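Local coordinates for uncharacterized protein (Enterococcus faecalis, PDB 3PM7) that is of unknown function but contains a PC4-like domain, the fold of transcriptional coactivator p15, and so possibly binds single-stranded nucleic acid, at residues Trp23-Asn28 / His48-Gly52. Numbering follows the deposited sequence.
Sequences WRKELN and HEKMG
In this PC4-like fold, a four-stranded antiparallel sheet followed by a helix, Trp23 and the following residues 24-28 of strand 24-30 meet segment 48-52, a loop ending in the short strand 51-52. No hydrogen bond joins the segments; side chains of 23-28 reach the side chains and, at Met51 and Gly52, the backbone of 48-52. The nearest CA atoms are those of Trp23 and His48, 8.6 Å apart. Residues 24-28 are extended, so Arg24, Glu26 and Asn28, each with an m chi1, share one face. There Glu26, with chi2 t, accepts a hydrogen bond from Asn28 (ND2 to Glu26 OE1, 2.7 Å, the place of OE1 being less certain) and forms a salt bridge with Arg24 (Arg24 NH1 to Glu26 OE2, 2.9 Å), weak as a hydrogen bond. His48, left-handed helical (phi 54°, psi 34°) with chi1 m, lies beside this group and packs edge-to-face with Trp44 of strand 38-44. On the other face of the strand, Lys25 forms a salt bridge with Glu61 of the second subunit. Trp23 (chi1 m, chi2 61°) reaches across to 50-52, where Lys50 is extended through chi3. The indole meets its partners at the ring edge: CH2 lies 3.8 Å from Lys50 NZ, and CZ3 of Trp23 lies 3.8 Å from Gly52 N.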
loop_
_atom_site.group_PDB
_atom_site.type_symbol
_atom_site.label_atom_id
_atom_site.label_comp_id
_atom_site.label_asym_id
_atom_site.label_seq_id
_atom_site.Cartn_x
_atom_site.Cartn_y
_atom_site.Cartn_z
ATOM N N TRP A 23 12.621 -7.760 8.502
ATOM C CA TRP A 23 11.741 -7.558 7.355
ATOM C C TRP A 23 11.247 -6.124 7.404
ATOM O O TRP A 23 11.059 -5.568 8.485
ATOM C CB TRP A 23 10.550 -8.520 7.397
ATOM C CG TRP A 23 10.876 -9.931 6.974
ATOM C CD1 TRP A 23 11.762 -10.781 7.567
ATOM C CD2 TRP A 23 10.291 -10.659 5.886
ATOM N NE1 TRP A 23 11.778 -11.984 6.909
ATOM C CE2 TRP A 23 10.881 -11.938 5.875
ATOM C CE3 TRP A 23 9.335 -10.348 4.911
ATOM C CZ2 TRP A 23 10.546 -12.912 4.922
ATOM C CZ3 TRP A 23 9.002 -11.317 3.965
ATOM C CH2 TRP A 23 9.606 -12.580 3.981
ATOM N N ARG A 24 11.028 -5.520 6.240
ATOM C CA ARG A 24 10.577 -4.132 6.182
ATOM C C ARG A 24 9.345 -4.002 5.303
ATOM O O ARG A 24 9.263 -4.638 4.255
ATOM C CB ARG A 24 11.677 -3.248 5.577
ATOM C CG ARG A 24 12.987 -3.193 6.363
ATOM C CD ARG A 24 14.153 -3.224 5.382
ATOM N NE ARG A 24 14.862 -1.955 5.287
ATOM C CZ ARG A 24 15.358 -1.454 4.155
ATOM N NH1 ARG A 24 15.204 -2.097 3.000
ATOM N NH2 ARG A 24 16.000 -0.295 4.178
ATOM N N LYS A 25 8.415 -3.138 5.691
ATOM C CA LYS A 25 7.321 -2.773 4.799
ATOM C C LYS A 25 7.796 -1.604 3.963
ATOM O O LYS A 25 8.278 -0.605 4.512
ATOM C CB LYS A 25 6.053 -2.410 5.585
ATOM C CG LYS A 25 4.803 -2.452 4.707
ATOM C CD LYS A 25 3.492 -2.360 5.512
ATOM C CE LYS A 25 3.167 -3.640 6.283
ATOM N NZ LYS A 25 2.110 -3.360 7.344
ATOM N N GLU A 26 7.706 -1.726 2.638
ATOM C CA GLU A 26 8.399 -0.785 1.757
ATOM C C GLU A 26 7.505 -0.249 0.664
ATOM O O GLU A 26 6.700 -0.977 0.132
ATOM C CB GLU A 26 9.592 -1.483 1.073
ATOM C CG GLU A 26 10.792 -1.786 1.966
ATOM C CD GLU A 26 11.889 -2.563 1.237
ATOM O OE1 GLU A 26 11.945 -2.531 -0.028
ATOM O OE2 GLU A 26 12.704 -3.211 1.935
ATOM N N LEU A 27 7.664 1.018 0.307
ATOM C CA LEU A 27 7.125 1.500 -0.954
ATOM C C LEU A 27 8.265 1.482 -1.961
ATOM O O LEU A 27 9.259 2.203 -1.791
ATOM C CB LEU A 27 6.615 2.934 -0.822
ATOM C CG LEU A 27 6.046 3.484 -2.137
ATOM C CD1 LEU A 27 4.715 2.771 -2.433
ATOM C CD2 LEU A 27 5.823 4.988 -2.048
ATOM N N ASN A 28 8.143 0.659 -3.000
ATOM C CA ASN A 28 9.133 0.618 -4.094
ATOM C C ASN A 28 8.483 0.834 -5.442
ATOM O O ASN A 28 7.295 0.560 -5.599
ATOM C CB ASN A 28 9.830 -0.747 -4.148
ATOM C CG ASN A 28 10.688 -1.002 -2.920
ATOM O OD1 ASN A 28 11.447 -0.135 -2.506
ATOM N ND2 ASN A 28 10.564 -2.185 -2.332
ATOM N N HIS A 48 16.034 -8.166 0.496
ATOM C CA HIS A 48 15.063 -8.399 -0.562
ATOM C C HIS A 48 15.179 -9.808 -1.122
ATOM O O HIS A 48 14.956 -10.017 -2.309
ATOM C CB HIS A 48 15.254 -7.391 -1.707
ATOM C CG HIS A 48 15.130 -5.964 -1.279
ATOM N ND1 HIS A 48 13.912 -5.344 -1.115
ATOM C CD2 HIS A 48 16.069 -5.045 -0.948
ATOM C CE1 HIS A 48 14.102 -4.099 -0.710
ATOM N NE2 HIS A 48 15.404 -3.892 -0.606
ATOM N N GLU A 49 15.518 -10.771 -0.279
ATOM C CA GLU A 49 15.729 -12.132 -0.767
ATOM C C GLU A 49 14.391 -12.834 -0.985
ATOM O O GLU A 49 14.322 -13.892 -1.597
ATOM C CB GLU A 49 16.575 -12.931 0.233
ATOM C CG GLU A 49 15.861 -13.213 1.549
ATOM C CD GLU A 49 16.799 -13.713 2.641
ATOM O OE1 GLU A 49 16.487 -13.512 3.841
ATOM O OE2 GLU A 49 17.847 -14.310 2.298
ATOM N N LYS A 50 13.327 -12.238 -0.464
ATOM C CA LYS A 50 12.017 -12.858 -0.482
ATOM C C LYS A 50 10.990 -11.797 -0.164
ATOM O O LYS A 50 11.263 -10.875 0.622
ATOM C CB LYS A 50 11.965 -13.983 0.549
ATOM C CG LYS A 50 10.636 -14.702 0.657
ATOM C CD LYS A 50 10.744 -15.905 1.583
ATOM C CE LYS A 50 9.398 -16.586 1.771
ATOM N NZ LYS A 50 8.339 -15.611 2.170
HETATM N N MSE A 51 9.810 -11.923 -0.767
HETATM C CA MSE A 51 8.754 -10.935 -0.573
HETATM C C MSE A 51 7.592 -11.512 0.229
HETATM O O MSE A 51 7.388 -12.715 0.285
HETATM C CB MSE A 51 8.257 -10.401 -1.923
HETATM C CG MSE A 51 7.222 -11.280 -2.600
HETATM SE SE MSE A 51 6.428 -10.519 -4.238
HETATM C CE MSE A 51 7.846 -10.955 -5.496
ATOM N N GLY A 52 6.841 -10.636 0.868
ATOM C CA GLY A 52 5.672 -11.068 1.606
ATOM C C GLY A 52 4.464 -10.464 0.939
ATOM O O GLY A 52 4.536 -10.034 -0.214
#